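Local coordinates for P450 epoxidase (Sorangium cellulosum, PDB 1Q5D), which is a cytochrome P450, a mainly helical protein that holds iron protoporphyrin IX, with smaller beta sheets beside its helices, at residues 49-53 / 315-320; 72-76 / 322-326; 267-272 / 389-395; 294-298 / 340-346. One frame throughout, in Å; residues are numbered along the deposited sequence.

Interaction 1: residues 49-53 / 315-320; sequences SWVLT and YCGASI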
loop_
_atom_site.group_PDB
_atom_site.type_symbol
_atom_site.label_atom_id
_atom_site.label_comp_id
_atom_site.label_asym_id
_atom_site.label_seq_id
_atom_site.Cartn_x
_atom_site.Cartn_y
_atom_site.Cartn_z
ATOM N N SER A 49 -11.452 -5.364 17.565
ATOM C CA SER A 49 -12.072 -5.922 16.372
ATOM C C SER A 49 -11.789 -7.406 16.256
ATOM O O SER A 49 -10.862 -7.916 16.870
ATOM C CB SER A 49 -11.558 -5.204 15.121
ATOM O OG SER A 49 -10.225 -5.573 14.863
ATOM N N TRP A 50 -12.610 -8.095 15.474
ATOM C CA TRP A 50 -12.359 -9.490 15.148
ATOM C C TRP A 50 -11.228 -9.599 14.130
ATOM O O TRP A 50 -11.013 -8.667 13.357
ATOM C CB TRP A 50 -13.627 -10.094 14.569
ATOM C CG TRP A 50 -14.746 -10.153 15.557
ATOM C CD1 TRP A 50 -15.803 -9.283 15.669
ATOM C CD2 TRP A 50 -14.923 -11.135 16.578
ATOM N NE1 TRP A 50 -16.629 -9.679 16.694
ATOM C CE2 TRP A 50 -16.106 -10.810 17.273
ATOM C CE3 TRP A 50 -14.207 -12.278 16.967
ATOM C CZ2 TRP A 50 -16.592 -11.584 18.331
ATOM C CZ3 TRP A 50 -14.686 -13.036 18.039
ATOM C CH2 TRP A 50 -15.869 -12.684 18.696
ATOM N N VAL A 51 -10.540 -10.744 14.112
ATOM C CA VAL A 51 -9.398 -10.980 13.220
ATOM C C VAL A 51 -9.585 -12.322 12.517
ATOM O O VAL A 51 -9.727 -13.365 13.178
ATOM C CB VAL A 51 -8.068 -11.005 13.993
ATOM C CG1 VAL A 51 -6.899 -11.382 13.085
ATOM C CG2 VAL A 51 -7.791 -9.643 14.649
ATOM N N LEU A 52 -9.591 -12.305 11.187
ATOM C CA LEU A 52 -9.697 -13.542 10.409
ATOM C C LEU A 52 -8.326 -13.987 9.914
ATOM O O LEU A 52 -7.594 -13.204 9.281
ATOM C CB LEU A 52 -10.672 -13.359 9.244
ATOM C CG LEU A 52 -12.136 -13.204 9.658
ATOM C CD1 LEU A 52 -12.960 -12.600 8.537
ATOM C CD2 LEU A 52 -12.704 -14.558 10.080
ATOM N N THR A 53 -7.991 -15.252 10.181
ATOM C CA THR A 53 -6.649 -15.769 9.949
ATOM C C THR A 53 -6.450 -16.645 8.709
ATOM O O THR A 53 -5.318 -16.917 8.353
ATOM C CB THR A 53 -6.192 -16.601 11.148
ATOM O OG1 THR A 53 -7.157 -17.643 11.388
ATOM C CG2 THR A 53 -6.198 -15.768 12.437
ATOM N N TYR A 315 -20.121 -15.989 12.225
ATOM C CA TYR A 315 -19.054 -16.187 11.246
ATOM C C TYR A 315 -17.888 -16.965 11.850
ATOM O O TYR A 315 -17.243 -16.504 12.801
ATOM C CB TYR A 315 -18.580 -14.831 10.691
ATOM C CG TYR A 315 -18.038 -14.886 9.277
ATOM C CD1 TYR A 315 -18.851 -14.591 8.186
ATOM C CD2 TYR A 315 -16.715 -15.244 9.028
ATOM C CE1 TYR A 315 -18.359 -14.656 6.885
ATOM C CE2 TYR A 315 -16.213 -15.306 7.735
ATOM C CZ TYR A 315 -17.038 -15.007 6.670
ATOM O OH TYR A 315 -16.549 -15.066 5.381
ATOM N N CYS A 316 -17.619 -18.144 11.292
ATOM C CA CYS A 316 -16.510 -18.983 11.740
ATOM C C CYS A 316 -16.639 -19.344 13.228
ATOM O O CYS A 316 -15.642 -19.588 13.905
ATOM C CB CYS A 316 -15.166 -18.295 11.471
ATOM S SG CYS A 316 -14.717 -18.115 9.717
ATOM N N GLY A 317 -17.872 -19.361 13.727
ATOM C CA GLY A 317 -18.138 -19.740 15.105
ATOM C C GLY A 317 -18.148 -18.562 16.062
ATOM O O GLY A 317 -18.127 -18.742 17.282
ATOM N N ALA A 318 -18.179 -17.349 15.514
ATOM C CA ALA A 318 -18.231 -16.150 16.340
ATOM C C ALA A 318 -19.529 -15.386 16.132
ATOM O O ALA A 318 -20.069 -15.341 15.023
ATOM C CB ALA A 318 -17.037 -15.249 16.054
ATOM N N SER A 319 -20.017 -14.776 17.204
ATOM C CA SER A 319 -21.222 -13.964 17.137
ATOM C C SER A 319 -20.844 -12.506 16.954
ATOM O O SER A 319 -20.602 -11.785 17.928
ATOM C CB SER A 319 -22.050 -14.138 18.410
ATOM O OG SER A 319 -22.414 -15.499 18.571
ATOM N N ILE A 320 -20.791 -12.079 15.697
ATOM C CA ILE A 320 -20.376 -10.724 15.368
ATOM C C ILE A 320 -21.571 -9.788 15.349
ATOM O O ILE A 320 -22.581 -10.065 14.704
ATOM C CB ILE A 320 -19.640 -10.707 14.001
ATOM C CG1 ILE A 320 -18.466 -11.688 14.028
ATOM C CG2 ILE A 320 -19.173 -9.297 13.665
ATOM C CD1 ILE A 320 -17.761 -11.871 12.695
#

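Interaction 2: residues 72-76 / 322-326; sequences EEWES and KGEMV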
loop_
_atom_site.group_PDB
_atom_site.type_symbol
_atom_site.label_atom_id
_atom_site.label_comp_id
_atom_site.label_asym_id
_atom_site.label_seq_id
_atom_site.Cartn_x
_atom_site.Cartn_y
_atom_site.Cartn_z
ATOM N N GLU A 72 -18.083 4.704 8.639
ATOM C CA GLU A 72 -19.299 5.224 9.261
ATOM C C GLU A 72 -20.240 4.096 9.715
ATOM O O GLU A 72 -21.213 4.337 10.432
ATOM C CB GLU A 72 -20.004 6.226 8.331
ATOM C CG GLU A 72 -19.182 7.492 8.068
ATOM C CD GLU A 72 -19.898 8.532 7.217
ATOM O OE1 GLU A 72 -20.609 8.153 6.261
ATOM O OE2 GLU A 72 -19.743 9.744 7.500
ATOM N N GLU A 73 -19.933 2.866 9.311
ATOM C CA GLU A 73 -20.660 1.694 9.794
ATOM C C GLU A 73 -20.079 1.180 11.108
ATOM O O GLU A 73 -20.665 0.319 11.763
ATOM C CB GLU A 73 -20.645 0.582 8.747
ATOM C CG GLU A 73 -21.334 0.953 7.447
ATOM C CD GLU A 73 -22.815 0.616 7.452
ATOM O OE1 GLU A 73 -23.428 0.649 6.366
ATOM O OE2 GLU A 73 -23.369 0.319 8.537
ATOM N N TRP A 74 -18.927 1.715 11.491
ATOM C CA TRP A 74 -18.263 1.324 12.735
ATOM C C TRP A 74 -19.016 1.794 13.980
ATOM O O TRP A 74 -19.666 2.839 13.981
ATOM C CB TRP A 74 -16.853 1.903 12.753
ATOM C CG TRP A 74 -15.911 1.281 13.709
ATOM C CD1 TRP A 74 -15.980 0.027 14.256
ATOM C CD2 TRP A 74 -14.724 1.880 14.230
ATOM N NE1 TRP A 74 -14.903 -0.185 15.085
ATOM C CE2 TRP A 74 -14.115 0.940 15.086
ATOM C CE3 TRP A 74 -14.104 3.129 14.056
ATOM C CZ2 TRP A 74 -12.926 1.204 15.764
ATOM C CZ3 TRP A 74 -12.928 3.389 14.735
ATOM C CH2 TRP A 74 -12.355 2.430 15.585
ATOM N N GLU A 75 -18.908 1.018 15.044
ATOM C CA GLU A 75 -19.509 1.381 16.314
ATOM C C GLU A 75 -18.807 2.599 16.930
ATOM O O GLU A 75 -19.393 3.313 17.744
ATOM C CB GLU A 75 -19.455 0.190 17.268
ATOM C CG GLU A 75 -18.085 -0.458 17.390
ATOM C CD GLU A 75 -18.084 -1.636 18.343
ATOM O OE1 GLU A 75 -17.055 -2.345 18.423
ATOM O OE2 GLU A 75 -19.116 -1.859 19.016
ATOM N N SER A 76 -17.551 2.835 16.536
ATOM C CA SER A 76 -16.797 3.990 17.035
ATOM C C SER A 76 -16.683 5.084 15.980
ATOM O O SER A 76 -15.742 5.879 15.992
ATOM C CB SER A 76 -15.400 3.577 17.484
ATOM O OG SER A 76 -15.446 2.842 18.690
ATOM N N LYS A 322 -23.584 -5.996 14.767
ATOM C CA LYS A 322 -23.646 -4.877 13.835
ATOM C C LYS A 322 -22.683 -3.758 14.211
ATOM O O LYS A 322 -22.643 -3.332 15.359
ATOM C CB LYS A 322 -25.069 -4.323 13.785
ATOM C CG LYS A 322 -25.230 -3.114 12.892
ATOM C CD LYS A 322 -26.691 -2.777 12.690
ATOM C CE LYS A 322 -26.835 -1.402 12.061
ATOM N NZ LYS A 322 -26.474 -1.456 10.627
ATOM N N GLY A 323 -21.911 -3.285 13.232
ATOM C CA GLY A 323 -21.011 -2.162 13.442
ATOM C C GLY A 323 -19.658 -2.514 14.036
ATOM O O GLY A 323 -18.834 -1.624 14.275
ATOM N N GLU A 324 -19.423 -3.802 14.274
ATOM C CA GLU A 324 -18.144 -4.275 14.783
ATOM C C GLU A 324 -17.115 -4.400 13.658
ATOM O O GLU A 324 -17.435 -4.821 12.547
ATOM C CB GLU A 324 -18.295 -5.626 15.494
ATOM C CG GLU A 324 -19.016 -5.562 16.840
ATOM C CD GLU A 324 -18.776 -6.795 17.706
ATOM O OE1 GLU A 324 -18.967 -7.936 17.219
ATOM O OE2 GLU A 324 -18.378 -6.625 18.879
ATOM N N MET A 325 -15.875 -4.045 13.967
ATOM C CA MET A 325 -14.792 -4.073 12.999
ATOM C C MET A 325 -14.222 -5.483 12.828
ATOM O O MET A 325 -14.156 -6.285 13.774
ATOM C CB MET A 325 -13.683 -3.073 13.401
ATOM C CG MET A 325 -12.556 -2.943 12.373
ATOM S SD MET A 325 -11.593 -1.411 12.557
ATOM C CE MET A 325 -10.677 -1.818 13.957
ATOM N N VAL A 326 -13.818 -5.792 11.604
ATOM C CA VAL A 326 -13.155 -7.052 11.342
ATOM C C VAL A 326 -11.869 -6.817 10.558
ATOM O O VAL A 326 -11.894 -6.166 9.510
ATOM C CB VAL A 326 -14.072 -7.996 10.522
ATOM C CG1 VAL A 326 -13.450 -9.360 10.420
ATOM C CG2 VAL A 326 -15.485 -8.069 11.151
HETATM O O HOH W 1 -15.111 -2.667 16.530
HETATM O O HOH W 2 -16.339 -4.701 19.056
#

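Interaction 3: residues 267-272 / 389-395; sequences VLNLLR and MKLKETP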
loop_
_atom_site.group_PDB
_atom_site.type_symbol
_atom_site.label_atom_id
_atom_site.label_comp_id
_atom_site.label_asym_id
_atom_site.label_seq_id
_atom_site.Cartn_x
_atom_site.Cartn_y
_atom_site.Cartn_z
ATOM N N VAL A 267 14.006 -6.271 -2.844
ATOM C CA VAL A 267 15.463 -6.325 -2.774
ATOM C C VAL A 267 15.912 -7.211 -1.619
ATOM O O VAL A 267 16.798 -8.046 -1.783
ATOM C CB VAL A 267 16.088 -4.908 -2.623
ATOM C CG1 VAL A 267 17.553 -5.007 -2.207
ATOM C CG2 VAL A 267 15.945 -4.090 -3.937
ATOM N N LEU A 268 15.288 -7.033 -0.453
ATOM C CA LEU A 268 15.598 -7.850 0.719
ATOM C C LEU A 268 15.425 -9.339 0.419
ATOM O O LEU A 268 16.308 -10.157 0.711
ATOM C CB LEU A 268 14.707 -7.454 1.906
ATOM C CG LEU A 268 14.860 -8.327 3.155
ATOM C CD1 LEU A 268 16.344 -8.511 3.516
ATOM C CD2 LEU A 268 14.100 -7.721 4.335
ATOM N N ASN A 269 14.280 -9.690 -0.151
ATOM C CA ASN A 269 13.966 -11.080 -0.405
ATOM C C ASN A 269 14.818 -11.711 -1.493
ATOM O O ASN A 269 15.057 -12.908 -1.458
ATOM C CB ASN A 269 12.474 -11.264 -0.696
ATOM C CG ASN A 269 11.659 -11.387 0.569
ATOM O OD1 ASN A 269 11.600 -12.451 1.189
ATOM N ND2 ASN A 269 11.016 -10.301 0.956
ATOM N N LEU A 270 15.295 -10.906 -2.434
ATOM C CA LEU A 270 16.180 -11.413 -3.482
ATOM C C LEU A 270 17.612 -11.558 -2.968
ATOM O O LEU A 270 18.331 -12.459 -3.388
ATOM C CB LEU A 270 16.124 -10.524 -4.734
ATOM C CG LEU A 270 14.821 -10.649 -5.518
ATOM C CD1 LEU A 270 14.716 -9.599 -6.654
ATOM C CD2 LEU A 270 14.619 -12.068 -6.064
ATOM N N LEU A 271 18.026 -10.684 -2.050
ATOM C CA LEU A 271 19.306 -10.871 -1.358
ATOM C C LEU A 271 19.268 -12.115 -0.467
ATOM O O LEU A 271 20.269 -12.828 -0.354
ATOM C CB LEU A 271 19.662 -9.651 -0.517
ATOM C CG LEU A 271 19.915 -8.347 -1.273
ATOM C CD1 LEU A 271 20.171 -7.219 -0.301
ATOM C CD2 LEU A 271 21.080 -8.492 -2.253
ATOM N N ARG A 272 18.113 -12.372 0.149
ATOM C CA ARG A 272 17.922 -13.531 1.032
ATOM C C ARG A 272 17.784 -14.879 0.313
ATOM O O ARG A 272 18.013 -15.925 0.918
ATOM C CB ARG A 272 16.696 -13.326 1.926
ATOM C CG ARG A 272 16.983 -12.607 3.216
ATOM C CD ARG A 272 15.738 -12.328 4.030
ATOM N NE ARG A 272 15.989 -11.390 5.120
ATOM C CZ ARG A 272 15.037 -10.921 5.919
ATOM N NH1 ARG A 272 13.774 -11.303 5.740
ATOM N NH2 ARG A 272 15.343 -10.063 6.892
ATOM N N MET A 389 25.512 -7.255 -5.446
ATOM C CA MET A 389 25.023 -6.580 -4.237
ATOM C C MET A 389 24.815 -7.549 -3.072
ATOM O O MET A 389 24.295 -8.644 -3.259
ATOM C CB MET A 389 23.708 -5.853 -4.538
ATOM C CG MET A 389 23.112 -5.076 -3.370
ATOM S SD MET A 389 21.474 -4.365 -3.784
ATOM C CE MET A 389 21.558 -4.376 -5.561
ATOM N N LYS A 390 25.217 -7.140 -1.870
ATOM C CA LYS A 390 25.061 -7.972 -0.679
ATOM C C LYS A 390 24.519 -7.161 0.483
ATOM O O LYS A 390 24.806 -5.974 0.602
ATOM C CB LYS A 390 26.410 -8.564 -0.252
ATOM C CG LYS A 390 26.936 -9.689 -1.128
ATOM C CD LYS A 390 27.718 -10.722 -0.307
ATOM C CE LYS A 390 28.868 -10.090 0.481
ATOM N NZ LYS A 390 29.811 -11.135 1.012
ATOM N N LEU A 391 23.750 -7.819 1.345
ATOM C CA LEU A 391 23.294 -7.242 2.609
ATOM C C LEU A 391 24.468 -6.912 3.531
ATOM O O LEU A 391 25.269 -7.791 3.859
ATOM C CB LEU A 391 22.387 -8.245 3.329
ATOM C CG LEU A 391 20.981 -7.823 3.741
ATOM C CD1 LEU A 391 20.434 -8.774 4.804
ATOM C CD2 LEU A 391 20.957 -6.373 4.223
ATOM N N LYS A 392 24.567 -5.658 3.968
ATOM C CA LYS A 392 25.629 -5.276 4.894
ATOM C C LYS A 392 25.327 -5.771 6.302
ATOM O O LYS A 392 26.226 -6.203 7.025
ATOM C CB LYS A 392 25.845 -3.760 4.913
ATOM C CG LYS A 392 27.201 -3.352 5.481
ATOM C CD LYS A 392 27.174 -1.942 6.039
ATOM C CE LYS A 392 28.583 -1.458 6.357
ATOM N NZ LYS A 392 28.655 0.033 6.372
ATOM N N GLU A 393 24.054 -5.703 6.680
ATOM C CA GLU A 393 23.621 -6.115 8.007
ATOM C C GLU A 393 22.099 -6.091 8.088
ATOM O O GLU A 393 21.435 -5.555 7.197
ATOM C CB GLU A 393 24.247 -5.222 9.082
ATOM C CG GLU A 393 23.317 -4.170 9.658
ATOM C CD GLU A 393 23.321 -2.887 8.857
ATOM O OE1 GLU A 393 24.393 -2.257 8.736
ATOM O OE2 GLU A 393 22.243 -2.511 8.352
ATOM N N THR A 394 21.558 -6.679 9.150
ATOM C CA THR A 394 20.114 -6.840 9.303
ATOM C C THR A 394 19.349 -5.533 9.113
ATOM O O THR A 394 19.698 -4.501 9.698
ATOM C CB THR A 394 19.780 -7.444 10.686
ATOM O OG1 THR A 394 20.877 -8.250 11.137
ATOM C CG2 THR A 394 18.642 -8.446 10.566
ATOM N N PRO A 395 18.305 -5.576 8.294
ATOM C CA PRO A 395 17.439 -4.410 8.111
ATOM C C PRO A 395 16.790 -4.002 9.427
ATOM O O PRO A 395 16.529 -4.840 10.284
ATOM C CB PRO A 395 16.370 -4.905 7.130
ATOM C CG PRO A 395 16.442 -6.396 7.188
ATOM C CD PRO A 395 17.875 -6.731 7.485
#

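Interaction 4: residues 294-298 / 340-346; sequences VLRFD and FSRPDVF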
loop_
_atom_site.group_PDB
_atom_site.type_symbol
_atom_site.label_atom_id
_atom_site.label_comp_id
_atom_site.label_asym_id
_atom_site.label_seq_id
_atom_site.Cartn_x
_atom_site.Cartn_y
_atom_site.Cartn_z
ATOM N N VAL A 294 6.814 -11.702 -3.762
ATOM C CA VAL A 294 7.343 -10.975 -2.607
ATOM C C VAL A 294 6.186 -10.633 -1.670
ATOM O O VAL A 294 6.274 -10.850 -0.454
ATOM C CB VAL A 294 8.081 -9.683 -3.010
ATOM C CG1 VAL A 294 8.293 -8.763 -1.777
ATOM C CG2 VAL A 294 9.406 -9.998 -3.648
ATOM N N LEU A 295 5.088 -10.129 -2.243
ATOM C CA LEU A 295 3.919 -9.733 -1.457
ATOM C C LEU A 295 3.111 -10.906 -0.951
ATOM O O LEU A 295 2.406 -10.789 0.053
ATOM C CB LEU A 295 3.005 -8.792 -2.243
ATOM C CG LEU A 295 3.598 -7.412 -2.536
ATOM C CD1 LEU A 295 2.635 -6.568 -3.311
ATOM C CD2 LEU A 295 4.018 -6.691 -1.247
ATOM N N ARG A 296 3.206 -12.033 -1.649
ATOM C CA ARG A 296 2.529 -13.253 -1.223
ATOM C C ARG A 296 3.297 -13.876 -0.040
ATOM O O ARG A 296 2.710 -14.215 1.001
ATOM C CB ARG A 296 2.430 -14.223 -2.430
ATOM C CG ARG A 296 1.419 -15.368 -2.273
ATOM C CD ARG A 296 1.856 -16.478 -1.279
ATOM N NE ARG A 296 3.238 -16.942 -1.444
ATOM C CZ ARG A 296 3.873 -17.736 -0.571
ATOM N NH1 ARG A 296 3.260 -18.128 0.536
ATOM N NH2 ARG A 296 5.117 -18.142 -0.791
ATOM N N PHE A 297 4.609 -14.010 -0.199
ATOM C CA PHE A 297 5.447 -14.708 0.767
ATOM C C PHE A 297 5.710 -13.834 1.994
ATOM O O PHE A 297 5.714 -14.327 3.135
ATOM C CB PHE A 297 6.793 -15.070 0.132
ATOM C CG PHE A 297 7.835 -15.542 1.118
ATOM C CD1 PHE A 297 7.685 -16.749 1.781
ATOM C CD2 PHE A 297 8.983 -14.799 1.350
ATOM C CE1 PHE A 297 8.638 -17.192 2.683
ATOM C CE2 PHE A 297 9.944 -15.241 2.246
ATOM C CZ PHE A 297 9.779 -16.438 2.912
ATOM N N ASP A 298 5.908 -12.544 1.754
ATOM C CA ASP A 298 6.326 -11.631 2.824
ATOM C C ASP A 298 5.536 -10.341 2.775
ATOM O O ASP A 298 6.094 -9.265 2.531
ATOM C CB ASP A 298 7.815 -11.344 2.673
ATOM C CG ASP A 298 8.472 -10.920 3.975
ATOM O OD1 ASP A 298 7.839 -10.971 5.055
ATOM O OD2 ASP A 298 9.649 -10.523 3.979
ATOM N N PHE A 340 -1.543 -22.247 -0.911
ATOM C CA PHE A 340 -0.231 -22.176 -1.536
ATOM C C PHE A 340 0.592 -23.344 -1.026
ATOM O O PHE A 340 0.746 -23.505 0.182
ATOM C CB PHE A 340 0.471 -20.840 -1.212
ATOM C CG PHE A 340 -0.389 -19.622 -1.468
ATOM C CD1 PHE A 340 -0.437 -19.045 -2.735
ATOM C CD2 PHE A 340 -1.150 -19.064 -0.451
ATOM C CE1 PHE A 340 -1.221 -17.948 -2.982
ATOM C CE2 PHE A 340 -1.961 -17.968 -0.690
ATOM C CZ PHE A 340 -1.990 -17.399 -1.965
ATOM N N SER A 341 1.104 -24.166 -1.943
ATOM C CA SER A 341 1.948 -25.299 -1.579
ATOM C C SER A 341 3.314 -24.809 -1.173
ATOM O O SER A 341 3.834 -23.863 -1.766
ATOM C CB SER A 341 2.096 -26.265 -2.760
ATOM O OG SER A 341 0.901 -26.998 -2.939
ATOM N N ARG A 342 3.903 -25.467 -0.177
ATOM C CA ARG A 342 5.150 -25.009 0.414
ATOM C C ARG A 342 5.064 -23.506 0.705
ATOM O O ARG A 342 5.903 -22.729 0.243
ATOM C CB ARG A 342 6.336 -25.306 -0.506
ATOM C CG ARG A 342 6.522 -26.794 -0.826
ATOM C CD ARG A 342 7.821 -27.102 -1.546
ATOM N NE ARG A 342 8.145 -26.039 -2.488
ATOM C CZ ARG A 342 9.365 -25.781 -2.938
ATOM N NH1 ARG A 342 10.390 -26.521 -2.543
ATOM N NH2 ARG A 342 9.561 -24.776 -3.784
ATOM N N PRO A 343 4.070 -23.120 1.499
ATOM C CA PRO A 343 3.726 -21.700 1.677
ATOM C C PRO A 343 4.846 -20.899 2.342
ATOM O O PRO A 343 4.908 -19.685 2.163
ATOM C CB PRO A 343 2.456 -21.744 2.547
ATOM C CG PRO A 343 2.512 -23.071 3.274
ATOM C CD PRO A 343 3.219 -24.015 2.312
ATOM N N ASP A 344 5.738 -21.568 3.070
ATOM C CA ASP A 344 6.819 -20.865 3.760
ATOM C C ASP A 344 8.100 -20.851 2.944
ATOM O O ASP A 344 9.184 -20.608 3.455
ATOM C CB ASP A 344 7.040 -21.433 5.167
ATOM C CG ASP A 344 5.736 -21.587 5.938
ATOM O OD1 ASP A 344 4.866 -20.695 5.838
ATOM O OD2 ASP A 344 5.481 -22.580 6.660
ATOM N N VAL A 345 7.954 -21.085 1.649
ATOM C CA VAL A 345 9.074 -21.018 0.728
ATOM C C VAL A 345 8.827 -19.877 -0.265
ATOM O O VAL A 345 7.761 -19.793 -0.871
ATOM C CB VAL A 345 9.220 -22.342 -0.053
ATOM C CG1 VAL A 345 10.282 -22.224 -1.125
ATOM C CG2 VAL A 345 9.534 -23.522 0.915
ATOM N N PHE A 346 9.818 -19.009 -0.412
ATOM C CA PHE A 346 9.804 -17.949 -1.415
ATOM C C PHE A 346 10.111 -18.575 -2.773
ATOM O O PHE A 346 11.253 -18.950 -3.059
ATOM C CB PHE A 346 10.850 -16.892 -1.047
ATOM C CG PHE A 346 10.933 -15.721 -2.007
ATOM C CD1 PHE A 346 9.827 -14.927 -2.272
ATOM C CD2 PHE A 346 12.137 -15.402 -2.615
ATOM C CE1 PHE A 346 9.914 -13.844 -3.142
ATOM C CE2 PHE A 346 12.234 -14.325 -3.488
ATOM C CZ PHE A 346 11.128 -13.543 -3.748
#

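Interaction 1: residues 49-53 / 315-320
Start at the tip of the small antiparallel hairpin formed by strands 313-315 and 318-320, a two-stranded sheet of this P450. Tyr315 begins a type I' turn, closed by Tyr315 N to Ala318 O at 2.9 Å and Ala318 N to Tyr315 O at 3.0 Å. Tyr315 CD2 lies 4.2 Å from Leu52 CD2. Cys316, with positive phi in the turn, brings SG to 4.1 Å from that same Leu52 CD2, so one methyl group touches both residues. Beyond the turn the partner changes to Trp50. Ala318 CB sits over the indole face, 4.0 Å from the centroid of the Trp50 six-membered ring, a CH-pi contact. Ser319 points away, and its hydroxyl bonds Glu314. Ile320 CG1 makes a second CH-pi contact over the same face, 4.0 Å from the centroid of the Trp50 five-membered ring. The indole NE1 is satisfied by Glu324. No hydrogen bond crosses between 49-53 and 315-320, and their strands cross at 133° with axes 9.8 Å apart. The hairpin is therefore not an extra strand of the sheet containing 49-52; it is held to it by apolar side chains and the tryptophan face.

Interaction 2: residues 72-76 / 322-326
On the side of the P450 fold where the five-stranded sheet nears the EPB pocket, the loop leading to helix 77-82 packs on the chain entering strand 325-329; the Met325 side chain is about 7 Å from that ligand. Backbone meets backbone at Gly323, whose CA is 4.5 Å from that of Trp74. Glu75 N donates to Gly323 O at 2.8 Å, and Gly323 CA makes a CA-H...O contact of 3.0 Å with Glu73 O. A beta carbon at 323 would be only 3.1 Å from that same Glu73 oxygen, and the backbone angles there already favour glycine. Met325 lays its sulfur over the indole: SD is 4.6 Å from the centroid of the Trp74 five-membered ring, a Met-aromatic contact. Phe308 also meets this indole. Glu73 OE2 stays 4.1 Å from Lys322 NZ, too far for a salt bridge, while that amine bonds Arg310 O. Glu75 and Glu324 bring like charges close, with water 2 between them, 2.5 Å from Glu75 OE1 and 2.8 Å from Glu324 OE2; Glu324 OE1 bonds Lys321 N and Trp50 NE1. Water 1 accepts from Trp74 NE1 at 2.9 Å and Met325 N at 3.0 Å, and lies 2.7 Å from Glu75 OE1.

Interaction 3: residues 267-272 / 389-395
Helix 257-272 brings its last turns up to the short strand 390-391 and the loop that follows it. The helical segment is regular, with Leu271 N bonded to Val267 O and Arg272 N to Leu268 O, both at 2.9 Å. The backbones come nearest where the CA atoms of Leu271 and Lys390 stand 6.5 Å apart, and no hydrogen bond links the two segments, so side chains do the joining. Leu271 is the central piece. Its CA-to-CB bond points toward 389-395, and Leu271 CD2 lies 3.4 Å from Met389 O and 4.1 Å from Met389 CG, while Leu271 CD1 is 4.2 Å from Leu391 CG. One turn earlier, Val267 CG1 touches Met389 SD at 4.3 Å. This helix is the C-terminal half of the long I-helix of the P450 fold, and the strand belongs to an antiparallel sheet with 406-412, where Lys390 pairs with Ile412. Helix 368-385 also packs here, with Phe383 against Leu271 and Ile382 against Met389. Leu268 reaches further along 389-395, to Leu391, CD1 to CD1 at 4.3 Å, and places CD2 3.9 Å from Pro395 CG. The CA-to-CB bond of Lys390 points away from the helix. At the exposed border, the extended Arg272 side chain brings NH2 within 3.8 Å of Pro395 CG.

Interaction 4: residues 294-298 / 340-346
Arg296 carries the polar part of this contact. Arg296 NH1 donates to Pro343 O at 2.8 Å, nearly straight at 168°, and also bonds Leu334 O; Arg296 NH2 adds a weak bond of 3.3 Å to Pro343 O and a salt bridge to Glu293. Val345 O receives Arg350, and Val345 N closes the type I turn on Arg342 O at 3.0 Å. At the helix end, Asp298 N bonds Val294 O at 2.8 Å, while its carboxylate is salt-bridged to Arg404. Asp344 is held by Arg335, which also takes Phe297 O. Two CH-pi contacts add apolar packing: Arg296 CD over the Phe340 face, 3.7 Å from its centroid, and Phe346 CB over the Phe297 face, 3.8 Å from its centroid. Val294 CG2 touches Phe346 CE1 at 3.9 Å. Glu293 and Arg296 form the ExxR motif of the P450 K helix, whose Leu295 touches the haem; with Arg350 nearby, the grouping is consistent with the family's Glu-Arg-Arg triad.

How the interactions relate
All four contacts are partly buried. Interactions 1 and 2 share the five-stranded sheet, in which 49-52 and 325-329 are neighbours, and join directly: Trp50 N is 2.9 Å from Met325 O, and Trp50 NE1 is 3.0 Å from Glu324 OE1. Yet interaction 1 is apolar, whereas interaction 2 mixes a backbone bond, waters and charges at its rim. Interactions 3 and 4 each set a helix end against a non-helical segment and meet at Asn269, whose OD1 is 3.4 Å from Phe297 CE2. Interaction 3 is greasy packing on a helix flank; interaction 4 ties a helix to a loop by arginine bonds. Interactions 2 and 3 lie on opposite sides of the chain's centre.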